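Local coordinates for mediator of RNA polymerase II transcription subunit 18 (Schizosaccharomyces pombe, PDB 3C0T), which is a subunit of Mediator, the coactivator that relays signals from gene-specific regulators to the basal RNA polymerase II transcription machinery, at residues 73-85 with 97-109. Numbering follows the deposited sequence.
Sequences SKNTQWSMYLEGN and RPVNRAKLTNGSV
Tyr81 and Arg101 face each other as a non-hydrogen-bonded antiparallel pair, their side chains running side by side in the same direction. Arg101 CG lies over one face of the phenol, 4.2 Å from the ring centroid, a CH-pi contact displaced toward the rim. With CG anti to the backbone N (chi1 168°) and chi2 extended, Arg101 carries CD along the ring to 3.4 Å from Tyr81 OH; the bend at chi3 then turns the guanidinium so that the hydroxyl meets its edge, its plane 68° from the ring. Val99 CG1 meets the edge of the same ring at CD2, and Trp36 packs against it. Glu83 continues this face, its extended chain beside that of Arg97. Glu83 OE1 and Arg97 NH1 form a long salt bridge of 3.5 Å, the carboxylate and guanidinium planes 57° apart, not a flat two-pronged pair. Arg97 also pairs with Glu3 through NH2, while a water in the guanidinium plane links NH1 to Gly84 O. The two strands, 78-83 and 95-104, form a beta hairpin within the large antiparallel sheet of Med18: strand 56-61 flanks the first and strand 2-10 the second. Seven backbone hydrogen bonds join the segments. On the other face, Leu104 spreads its methyls between two neighbours: CD2 packs 3.8 Å from Trp78 CB, and CD1 lies 3.7 Å from Met80 SD, where the Met80 and Leu104 chains cross at about a right angle. Trp78 NE1 donates in the ring plane to a lone pair of Ser73 O at 3.3 Å, helping set the indole's rotation while its CD1 touches Val109 CG2.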
# COMPACT_ATOMS: atom_id res chain seq x y z
N SER A 73 5.81 -2.49 19.19
CA SER A 73 4.96 -1.34 18.88
C SER A 73 5.30 -0.07 19.67
O SER A 73 5.02 1.03 19.21
CB SER A 73 3.49 -1.70 19.07
OG SER A 73 3.26 -2.27 20.34
N LYS A 74 5.89 -0.23 20.85
CA LYS A 74 6.27 0.92 21.67
C LYS A 74 7.68 1.39 21.32
O LYS A 74 8.05 2.54 21.57
CB LYS A 74 6.19 0.59 23.16
CG LYS A 74 4.80 0.75 23.76
CD LYS A 74 4.87 0.80 25.28
CE LYS A 74 3.54 1.24 25.89
NZ LYS A 74 3.62 1.41 27.37
N ASN A 75 8.47 0.49 20.74
CA ASN A 75 9.83 0.80 20.34
C ASN A 75 9.93 1.09 18.84
O ASN A 75 10.96 0.82 18.22
CB ASN A 75 10.76 -0.37 20.67
CG ASN A 75 11.09 -0.45 22.15
OD1 ASN A 75 10.20 -0.57 22.99
ND2 ASN A 75 12.38 -0.39 22.47
N THR A 76 8.87 1.65 18.26
CA THR A 76 8.88 1.95 16.83
C THR A 76 8.43 3.36 16.48
O THR A 76 7.79 4.06 17.28
CB THR A 76 7.95 1.01 16.02
OG1 THR A 76 8.07 -0.33 16.49
CG2 THR A 76 8.33 1.05 14.53
N GLN A 77 8.77 3.74 15.26
CA GLN A 77 8.38 5.02 14.72
C GLN A 77 7.24 4.66 13.79
O GLN A 77 7.34 3.71 13.01
CB GLN A 77 9.54 5.63 13.93
CG GLN A 77 9.28 7.04 13.43
CD GLN A 77 10.51 7.70 12.85
OE1 GLN A 77 10.49 8.88 12.50
NE2 GLN A 77 11.60 6.94 12.74
N TRP A 78 6.14 5.39 13.89
CA TRP A 78 4.99 5.13 13.04
C TRP A 78 4.76 6.27 12.08
O TRP A 78 4.91 7.43 12.43
CB TRP A 78 3.71 4.98 13.86
CG TRP A 78 3.64 3.77 14.73
CD1 TRP A 78 4.13 3.64 15.99
CD2 TRP A 78 3.03 2.53 14.39
NE1 TRP A 78 3.85 2.38 16.47
CE2 TRP A 78 3.18 1.68 15.51
CE3 TRP A 78 2.36 2.04 13.26
CZ2 TRP A 78 2.69 0.36 15.53
CZ3 TRP A 78 1.88 0.74 13.27
CH2 TRP A 78 2.04 -0.08 14.40
N SER A 79 4.42 5.93 10.84
CA SER A 79 4.09 6.95 9.87
C SER A 79 2.57 6.94 9.93
O SER A 79 1.94 5.88 10.00
CB SER A 79 4.58 6.57 8.48
OG SER A 79 5.97 6.82 8.37
N MET A 80 1.97 8.13 9.94
CA MET A 80 0.53 8.23 10.03
C MET A 80 -0.03 8.78 8.73
O MET A 80 0.36 9.86 8.29
CB MET A 80 0.19 9.14 11.21
CG MET A 80 -1.23 9.08 11.67
SD MET A 80 -1.32 9.77 13.34
CE MET A 80 -0.92 11.46 13.02
N TYR A 81 -0.94 8.04 8.12
CA TYR A 81 -1.50 8.47 6.86
C TYR A 81 -3.00 8.74 6.83
O TYR A 81 -3.78 8.14 7.56
CB TYR A 81 -1.22 7.43 5.76
CG TYR A 81 0.23 7.26 5.38
CD1 TYR A 81 1.09 6.47 6.15
CD2 TYR A 81 0.73 7.83 4.21
CE1 TYR A 81 2.41 6.26 5.76
CE2 TYR A 81 2.06 7.63 3.82
CZ TYR A 81 2.89 6.85 4.60
OH TYR A 81 4.19 6.63 4.20
N LEU A 82 -3.37 9.66 5.94
CA LEU A 82 -4.75 10.01 5.68
C LEU A 82 -4.84 9.87 4.17
O LEU A 82 -4.25 10.66 3.43
CB LEU A 82 -5.06 11.45 6.11
CG LEU A 82 -5.37 11.67 7.59
CD1 LEU A 82 -5.68 13.14 7.82
CD2 LEU A 82 -6.57 10.81 8.01
N GLU A 83 -5.55 8.85 3.71
CA GLU A 83 -5.67 8.62 2.28
C GLU A 83 -7.08 8.90 1.80
O GLU A 83 -8.04 8.30 2.28
CB GLU A 83 -5.24 7.19 1.94
CG GLU A 83 -3.91 6.81 2.60
CD GLU A 83 -3.45 5.40 2.29
OE1 GLU A 83 -4.30 4.51 2.10
OE2 GLU A 83 -2.22 5.18 2.24
N GLY A 84 -7.20 9.83 0.86
CA GLY A 84 -8.50 10.18 0.33
C GLY A 84 -8.90 9.25 -0.80
O GLY A 84 -8.15 8.36 -1.18
N ASN A 85 -10.11 9.46 -1.33
CA ASN A 85 -10.61 8.66 -2.43
C ASN A 85 -9.96 9.19 -3.70
O ASN A 85 -9.69 10.39 -3.80
CB ASN A 85 -12.13 8.80 -2.52
CG ASN A 85 -12.83 8.38 -1.23
OD1 ASN A 85 -13.90 8.89 -0.91
ND2 ASN A 85 -12.22 7.46 -0.49
N ARG A 97 -4.96 10.54 -6.10
CA ARG A 97 -5.66 10.57 -4.82
C ARG A 97 -4.85 11.38 -3.82
O ARG A 97 -3.62 11.39 -3.88
CB ARG A 97 -5.89 9.17 -4.28
CG ARG A 97 -4.62 8.44 -3.95
CD ARG A 97 -4.90 7.17 -3.21
NE ARG A 97 -3.65 6.50 -2.86
CZ ARG A 97 -3.54 5.54 -1.95
NH1 ARG A 97 -4.61 5.13 -1.29
NH2 ARG A 97 -2.36 5.00 -1.70
N PRO A 98 -5.53 12.07 -2.90
CA PRO A 98 -4.84 12.88 -1.89
C PRO A 98 -4.20 11.95 -0.85
O PRO A 98 -4.80 10.94 -0.47
CB PRO A 98 -5.98 13.70 -1.27
CG PRO A 98 -7.07 13.67 -2.30
CD PRO A 98 -6.98 12.28 -2.84
N VAL A 99 -3.00 12.29 -0.41
CA VAL A 99 -2.31 11.49 0.59
C VAL A 99 -1.54 12.41 1.51
O VAL A 99 -0.69 13.17 1.05
CB VAL A 99 -1.33 10.49 -0.04
CG1 VAL A 99 -0.47 9.85 1.06
CG2 VAL A 99 -2.08 9.42 -0.80
N ASN A 100 -1.83 12.34 2.80
CA ASN A 100 -1.14 13.17 3.78
C ASN A 100 -0.42 12.27 4.76
O ASN A 100 -0.97 11.27 5.21
CB ASN A 100 -2.14 14.07 4.49
CG ASN A 100 -2.80 15.05 3.54
OD1 ASN A 100 -2.14 15.93 2.99
ND2 ASN A 100 -4.11 14.90 3.35
N ARG A 101 0.80 12.65 5.09
CA ARG A 101 1.63 11.85 5.98
C ARG A 101 2.31 12.67 7.06
O ARG A 101 2.62 13.85 6.87
CB ARG A 101 2.69 11.13 5.15
CG ARG A 101 3.83 10.48 5.93
CD ARG A 101 4.80 9.85 4.95
NE ARG A 101 5.27 10.82 3.97
CZ ARG A 101 5.72 10.52 2.76
NH1 ARG A 101 5.76 9.26 2.35
NH2 ARG A 101 6.12 11.49 1.94
N ALA A 102 2.54 12.02 8.20
CA ALA A 102 3.21 12.63 9.34
C ALA A 102 3.80 11.46 10.13
O ALA A 102 3.12 10.47 10.35
CB ALA A 102 2.21 13.39 10.19
N LYS A 103 5.06 11.58 10.53
CA LYS A 103 5.71 10.51 11.29
C LYS A 103 5.67 10.84 12.78
O LYS A 103 6.05 11.94 13.18
CB LYS A 103 7.16 10.37 10.85
CG LYS A 103 7.31 10.04 9.38
CD LYS A 103 8.77 9.91 8.98
CE LYS A 103 8.90 9.51 7.51
NZ LYS A 103 10.33 9.40 7.10
N LEU A 104 5.20 9.91 13.60
CA LEU A 104 5.13 10.19 15.03
C LEU A 104 5.74 9.12 15.92
O LEU A 104 5.68 7.93 15.62
CB LEU A 104 3.68 10.47 15.45
CG LEU A 104 2.66 9.34 15.55
CD1 LEU A 104 1.30 9.95 15.89
CD2 LEU A 104 2.58 8.59 14.24
N THR A 105 6.34 9.58 17.02
CA THR A 105 7.01 8.72 17.99
C THR A 105 6.72 9.17 19.43
O THR A 105 5.98 10.14 19.65
CB THR A 105 8.53 8.72 17.75
OG1 THR A 105 8.99 10.07 17.56
CG2 THR A 105 8.87 7.91 16.53
N ASN A 106 7.30 8.46 20.40
CA ASN A 106 7.16 8.73 21.84
C ASN A 106 6.13 7.87 22.60
O ASN A 106 4.94 8.20 22.62
CB ASN A 106 6.86 10.21 22.09
CG ASN A 106 8.11 11.06 22.15
OD1 ASN A 106 8.97 10.97 21.27
ND2 ASN A 106 8.21 11.90 23.17
N GLY A 107 6.60 6.79 23.22
CA GLY A 107 5.72 5.92 23.99
C GLY A 107 4.87 4.96 23.18
O GLY A 107 5.37 3.96 22.65
N SER A 108 3.58 5.25 23.10
CA SER A 108 2.65 4.41 22.36
C SER A 108 1.68 5.26 21.55
O SER A 108 0.65 5.71 22.06
CB SER A 108 1.87 3.50 23.31
OG SER A 108 0.93 2.71 22.60
N VAL A 109 2.02 5.48 20.28
CA VAL A 109 1.20 6.26 19.37
C VAL A 109 -0.24 5.76 19.33
O VAL A 109 -1.18 6.54 19.34
CB VAL A 109 1.79 6.20 17.96
CG1 VAL A 109 0.87 6.92 16.98
CG2 VAL A 109 3.18 6.82 17.96
O HOH W 1 -7.31 5.74 -0.92